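Side-chain contacts in predicted sugar phosphatases of the HAD superfamily (Cytophaga hutchinsonii, PDB 2HX1), which is a magnesium-binding member of the HAD superfamily that probably hydrolyses phosphate esters of sugars, though its natural substrate is not established: residues G84-E89 / S207-F212; V166-N171 / L235-L240. All coordinates share one frame; numbering follows the deposited sequence. Where two conformers were deposited one is given.

Contact 1 of 2, residues G84-E89 / S207-F212; sequences GMITKE and SQMFMF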
loop_
_atom_site.group_PDB
_atom_site.type_symbol
_atom_site.label_atom_id
_atom_site.label_comp_id
_atom_site.label_asym_id
_atom_site.label_seq_id
_atom_site.Cartn_x
_atom_site.Cartn_y
_atom_site.Cartn_z
ATOM N N GLY A 84 -26.714 -2.270 1.502
ATOM C CA GLY A 84 -27.227 -3.291 2.415
ATOM C C GLY A 84 -28.113 -4.327 1.742
ATOM O O GLY A 84 -28.187 -5.481 2.194
HETATM N N MSE A 85 -28.763 -3.936 0.646
HETATM C CA MSE A 85 -29.572 -4.880 -0.123
HETATM C C MSE A 85 -28.695 -5.955 -0.770
HETATM O O MSE A 85 -29.090 -7.127 -0.860
HETATM C CB MSE A 85 -30.379 -4.137 -1.179
HETATM C CG MSE A 85 -31.459 -3.231 -0.550
HETATM SE SE MSE A 85 -32.076 -1.794 -1.709
HETATM C CE MSE A 85 -32.534 -2.862 -3.342
ATOM N N ILE A 86 -27.499 -5.562 -1.214
ATOM C CA ILE A 86 -26.587 -6.496 -1.822
ATOM C C ILE A 86 -26.092 -7.478 -0.778
ATOM O O ILE A 86 -26.062 -8.696 -1.011
ATOM C CB ILE A 86 -25.347 -5.828 -2.449
ATOM C CG1 ILE A 86 -25.732 -4.779 -3.497
ATOM C CG2 ILE A 86 -24.459 -6.911 -3.078
ATOM C CD1 ILE A 86 -24.555 -3.943 -3.947
ATOM N N THR A 87 -25.703 -6.950 0.374
ATOM C CA THR A 87 -25.231 -7.767 1.478
ATOM C C THR A 87 -26.263 -8.836 1.850
ATOM O O THR A 87 -25.922 -9.992 1.997
ATOM C CB THR A 87 -24.986 -6.920 2.704
ATOM O OG1 THR A 87 -23.943 -5.987 2.427
ATOM C CG2 THR A 87 -24.597 -7.773 3.891
ATOM N N LYS A 88 -27.508 -8.416 2.019
ATOM C CA LYS A 88 -28.605 -9.296 2.357
ATOM C C LYS A 88 -28.731 -10.424 1.353
ATOM O O LYS A 88 -28.861 -11.576 1.747
ATOM C CB LYS A 88 -29.928 -8.513 2.398
ATOM C CG LYS A 88 -31.113 -9.267 3.000
ATOM C CD LYS A 88 -32.085 -8.284 3.680
ATOM C CE LYS A 88 -33.306 -8.977 4.318
ATOM N NZ LYS A 88 -32.953 -9.932 5.408
ATOM N N GLU A 89 -28.708 -10.092 0.062
ATOM C CA GLU A 89 -28.840 -11.109 -0.985
ATOM C C GLU A 89 -27.654 -12.051 -1.009
ATOM O O GLU A 89 -27.807 -13.235 -1.340
ATOM C CB GLU A 89 -28.984 -10.483 -2.383
ATOM C CG GLU A 89 -30.284 -9.687 -2.594
ATOM N N SER A 207 -21.182 -1.612 -9.748
ATOM C CA SER A 207 -22.279 -1.229 -10.630
ATOM C C SER A 207 -23.579 -2.007 -10.415
ATOM O O SER A 207 -24.546 -1.791 -11.176
ATOM C CB SER A 207 -21.840 -1.401 -12.072
ATOM O OG SER A 207 -21.713 -2.772 -12.392
ATOM N N GLN A 208 -23.625 -2.893 -9.406
ATOM C CA GLN A 208 -24.830 -3.710 -9.185
ATOM C C GLN A 208 -26.041 -2.878 -8.863
ATOM O O GLN A 208 -27.117 -3.152 -9.373
ATOM C CB GLN A 208 -24.645 -4.803 -8.109
ATOM C CG GLN A 208 -23.638 -5.914 -8.501
ATOM C CD GLN A 208 -23.773 -7.196 -7.661
ATOM O OE1 GLN A 208 -24.758 -7.913 -7.781
ATOM N NE2 GLN A 208 -22.773 -7.484 -6.818
HETATM N N MSE A 209 -25.878 -1.855 -8.034
HETATM C CA MSE A 209 -27.032 -1.051 -7.625
HETATM C C MSE A 209 -27.580 -0.253 -8.806
HETATM O O MSE A 209 -28.839 -0.165 -8.999
HETATM C CB MSE A 209 -26.692 -0.127 -6.476
HETATM C CG MSE A 209 -26.607 -0.829 -5.128
HETATM SE SE MSE A 209 -26.247 0.456 -3.710
HETATM C CE MSE A 209 -24.555 1.240 -4.244
ATOM N N PHE A 210 -26.638 0.309 -9.580
ATOM C CA PHE A 210 -26.954 1.041 -10.803
ATOM C C PHE A 210 -27.731 0.136 -11.732
ATOM O O PHE A 210 -28.727 0.534 -12.291
ATOM C CB PHE A 210 -25.694 1.494 -11.559
ATOM C CG PHE A 210 -24.823 2.495 -10.824
ATOM C CD1 PHE A 210 -25.346 3.420 -9.949
ATOM C CD2 PHE A 210 -23.454 2.503 -11.047
ATOM C CE1 PHE A 210 -24.513 4.346 -9.305
ATOM C CE2 PHE A 210 -22.625 3.396 -10.407
ATOM C CZ PHE A 210 -23.153 4.331 -9.532
HETATM N N MSE A 211 -27.267 -1.087 -11.901
HETATM C CA MSE A 211 -27.903 -2.017 -12.818
HETATM C C MSE A 211 -29.350 -2.357 -12.387
HETATM O O MSE A 211 -30.246 -2.531 -13.211
HETATM C CB MSE A 211 -27.044 -3.279 -12.924
HETATM C CG MSE A 211 -27.557 -4.280 -13.933
HETATM SE SE MSE A 211 -27.883 -3.556 -15.787
HETATM C CE MSE A 211 -26.090 -3.733 -16.704
ATOM N N PHE A 212 -29.553 -2.470 -11.083
ATOM C CA PHE A 212 -30.870 -2.733 -10.510
ATOM C C PHE A 212 -31.858 -1.589 -10.821
ATOM O O PHE A 212 -32.966 -1.822 -11.304
ATOM C CB PHE A 212 -30.721 -2.982 -8.993
ATOM C CG PHE A 212 -32.018 -3.180 -8.298
ATOM C CD1 PHE A 212 -32.709 -4.361 -8.434
ATOM C CD2 PHE A 212 -32.577 -2.159 -7.550
ATOM C CE1 PHE A 212 -33.933 -4.532 -7.802
ATOM C CE2 PHE A 212 -33.805 -2.309 -6.940
ATOM C CZ PHE A 212 -34.480 -3.488 -7.051
#

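Contact 2 of 2, residues V166-N171 / L235-L240; sequences VANTDN and LHTDIL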
loop_
_atom_site.group_PDB
_atom_site.type_symbol
_atom_site.label_atom_id
_atom_site.label_comp_id
_atom_site.label_asym_id
_atom_site.label_seq_id
_atom_site.Cartn_x
_atom_site.Cartn_y
_atom_site.Cartn_z
ATOM N N VAL A 166 -18.296 -5.737 4.122
ATOM C CA VAL A 166 -18.612 -4.387 4.584
ATOM C C VAL A 166 -19.148 -3.571 3.405
ATOM O O VAL A 166 -18.787 -3.836 2.268
ATOM C CB VAL A 166 -17.325 -3.698 5.216
ATOM C CG1 VAL A 166 -16.217 -3.465 4.153
ATOM C CG2 VAL A 166 -17.683 -2.373 5.929
ATOM N N ALA A 167 -19.987 -2.577 3.688
ATOM C CA ALA A 167 -20.357 -1.522 2.723
ATOM C C ALA A 167 -19.130 -0.657 2.453
ATOM O O ALA A 167 -18.397 -0.307 3.383
ATOM C CB ALA A 167 -21.457 -0.636 3.283
ATOM N N ASN A 168 -18.934 -0.287 1.198
ATOM C CA ASN A 168 -17.748 0.457 0.787
ATOM C C ASN A 168 -17.882 1.931 1.131
ATOM O O ASN A 168 -17.861 2.789 0.245
ATOM C CB ASN A 168 -17.521 0.297 -0.709
ATOM C CG ASN A 168 -16.148 0.752 -1.128
ATOM O OD1 ASN A 168 -15.178 0.473 -0.448
ATOM N ND2 ASN A 168 -16.060 1.455 -2.248
ATOM N N THR A 169 -17.999 2.239 2.418
ATOM C CA THR A 169 -18.211 3.623 2.807
ATOM C C THR A 169 -16.846 4.315 2.745
ATOM O O THR A 169 -15.794 3.671 2.592
ATOM C CB THR A 169 -18.827 3.752 4.230
ATOM O OG1 THR A 169 -17.824 3.513 5.223
ATOM C CG2 THR A 169 -20.027 2.774 4.451
ATOM N N ASP A 170 -16.875 5.634 2.844
ATOM C CA ASP A 170 -15.663 6.405 3.002
ATOM C C ASP A 170 -15.032 5.916 4.305
ATOM O O ASP A 170 -15.727 5.388 5.153
ATOM C CB ASP A 170 -15.992 7.914 3.077
ATOM C CG ASP A 170 -16.696 8.454 1.795
ATOM O OD1 ASP A 170 -16.245 8.116 0.667
ATOM O OD2 ASP A 170 -17.678 9.247 1.937
ATOM N N ASN A 171 -13.720 6.089 4.455
ATOM C CA ASN A 171 -13.046 5.711 5.697
ATOM C C ASN A 171 -13.446 6.553 6.874
ATOM O O ASN A 171 -13.348 6.085 7.978
ATOM C CB ASN A 171 -11.540 5.822 5.559
ATOM C CG ASN A 171 -10.967 4.730 4.771
ATOM O OD1 ASN A 171 -11.493 3.612 4.761
ATOM N ND2 ASN A 171 -9.868 5.023 4.078
ATOM N N LEU A 235 -15.191 11.459 -5.704
ATOM C CA LEU A 235 -14.703 11.025 -7.025
ATOM C C LEU A 235 -14.582 9.492 -7.159
ATOM O O LEU A 235 -15.028 8.871 -8.125
ATOM C CB LEU A 235 -13.346 11.693 -7.338
ATOM C CG LEU A 235 -13.454 13.190 -7.668
ATOM C CD1 LEU A 235 -12.156 13.945 -7.466
ATOM C CD2 LEU A 235 -13.966 13.475 -9.094
ATOM N N HIS A 236 -13.975 8.889 -6.164
ATOM C CA HIS A 236 -13.550 7.517 -6.286
ATOM C C HIS A 236 -14.691 6.548 -6.025
ATOM O O HIS A 236 -14.510 5.361 -6.243
ATOM C CB HIS A 236 -12.360 7.221 -5.349
ATOM C CG HIS A 236 -12.516 7.794 -3.980
ATOM N ND1 HIS A 236 -12.977 7.054 -2.911
ATOM C CD2 HIS A 236 -12.305 9.052 -3.512
ATOM C CE1 HIS A 236 -13.029 7.827 -1.838
ATOM N NE2 HIS A 236 -12.627 9.043 -2.175
ATOM N N THR A 237 -15.863 7.037 -5.586
ATOM C CA THR A 237 -17.026 6.174 -5.418
ATOM C C THR A 237 -18.187 6.550 -6.397
ATOM O O THR A 237 -18.531 5.798 -7.345
ATOM C CB THR A 237 -17.555 6.185 -3.930
ATOM O OG1 THR A 237 -17.878 7.516 -3.535
ATOM C CG2 THR A 237 -16.529 5.652 -2.924
ATOM N N ASP A 238 -18.780 7.717 -6.184
ATOM C CA ASP A 238 -19.882 8.201 -7.029
ATOM C C ASP A 238 -19.504 8.449 -8.499
ATOM O O ASP A 238 -20.197 7.985 -9.400
ATOM C CB ASP A 238 -20.461 9.496 -6.457
ATOM C CG ASP A 238 -20.785 9.385 -4.987
ATOM O OD1 ASP A 238 -21.352 8.340 -4.571
ATOM O OD2 ASP A 238 -20.430 10.322 -4.243
ATOM N N ILE A 239 -18.439 9.200 -8.731
ATOM C CA ILE A 239 -18.117 9.685 -10.067
ATOM C C ILE A 239 -17.459 8.576 -10.856
ATOM O O ILE A 239 -17.861 8.314 -11.977
ATOM C CB ILE A 239 -17.204 10.920 -10.038
ATOM C CG1 ILE A 239 -17.770 11.995 -9.085
ATOM C CG2 ILE A 239 -17.031 11.480 -11.460
ATOM C CD1 ILE A 239 -19.229 12.383 -9.345
ATOM N N LEU A 240 -16.451 7.924 -10.266
ATOM C CA LEU A 240 -15.792 6.751 -10.900
ATOM C C LEU A 240 -16.821 5.677 -11.182
ATOM O O LEU A 240 -16.923 5.168 -12.309
ATOM C CB LEU A 240 -14.678 6.203 -9.977
ATOM C CG LEU A 240 -13.917 4.945 -10.430
ATOM C CD1 LEU A 240 -13.270 5.215 -11.743
ATOM C CD2 LEU A 240 -12.899 4.431 -9.393
HETATM O O HOH W 1 -18.482 7.981 -1.076
#

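Contact 1 of 2, residues G84-E89 / S207-F212
Ile86 reaches Met209 because its CG1 lies anti to the carbonyl carbon (chi1 -57°) and CD1 continues outward in an extended chain, so the methyl at the end of the longer branch does the touching. Ile86 CD1 rests on Met209 CG at 3.9 Å, the two side chains crossing at about a right angle. The beta-branch serves a second neighbour: Ile86 CG2 lies 4.1 Å from Gln208 NE2, a plain van der Waals approach. The polar need of that amide is met elsewhere, since Gln208 NE2 donates to the backbone oxygen of Lys244 of the second subunit. Met85, a selenomethionine like Met209, bends at chi3 (52°), which carries CE to 3.9 Å from Phe212 CE2, obliquely to the ring. Met85 and Ile86 were each modelled in two conformers, and these contacts hold for the one described. With the helix axes 11.2 Å apart, reach matters: the long, flexible selenomethionine chains and the longer branch of Ile86 bridge the gap. The resulting patch is small, 200 Å² over both sides, and lies near the surface. Helix 83-94 meets helix 208-218 here nearly perpendicularly, at 98° between the short segments. Ile86 also packs on Phe202 of strand 199-202, while Met209 turns to Val52 of strand 48-53, so the contact lies between the two parallel sheets.

Contact 2 of 2, residues V166-N171 / L235-L240
Asp170 and Thr237 face each other through a water molecule, which supplies the polar link between the loop and the helix. The water donates to Asp170 OD1 at 2.8 Å and lies 2.6 Å from Thr237 OG1, a second hydrogen bond that completes the bridge. A short carboxylate and a hydroxyl on a beta carbon suit such a relay, each presenting oxygen to the gap. Asp170 OD2 has a weak hydrogen bond from Asn256 ND2, so both carboxylate oxygens are engaged.

The direct contacts are looser. Asp170 OD1 comes within 4.1 Å of His236 CE1, with carboxylate and imidazole planes turned 67° apart. Placed between its backbone N and carbonyl carbon (chi1 44°), the histidine ring is carried towards the loop. On the other branch of the threonine, Thr237 CG2 lies 4.3 Å from Asn168 ND2, whose hydrogen bond goes to the backbone oxygen of Lys204.

Within the loop, Thr169 OG1 donates to Asp170 O at 2.8 Å, from 27° out of the carbonyl plane, and Asn168 forms the centre of an inverse gamma turn. On the helix side, a wider pi-type turn spans 235-239, closed by Leu240 N to Leu235 O at 2.7 Å.

Asp170 N also binds a sulfonate oxygen of a HEPES molecule, probably a crystallisation component, and the side chain of Asp170 is about 5 Å from the magnesium ion, held at a site that includes Asp20, Phe22 and Asp233. The loop after strand 164-167 thus faces helix 235-245 beside the metal, consistent with the cleft between core and cap in which HAD phosphatases bind substrate; the sulfonate is consistent with an anion-binding pocket there.

Overall arrangement
From the N terminus the chain lays down strands 16-19 and 48-53 of the six-stranded sheet, then edge strand 80-82, and runs straight into helix 83-94, the first side of contact 1. It then builds the five-stranded sheet, passing through strand 164-167 and the loop that opens contact 2. After strand 199-202 it reaches helix 208-218, where contact 1 closes a loop with 117 residues between its segments, and returns to the first sheet. Helix 235-245 then closes contact 2, with 63 residues between. The segments alternate, so the two loops cross rather than nest. Both join the part built on the six-stranded sheet to that built on the five-stranded sheet, contact 2 nearer the metal.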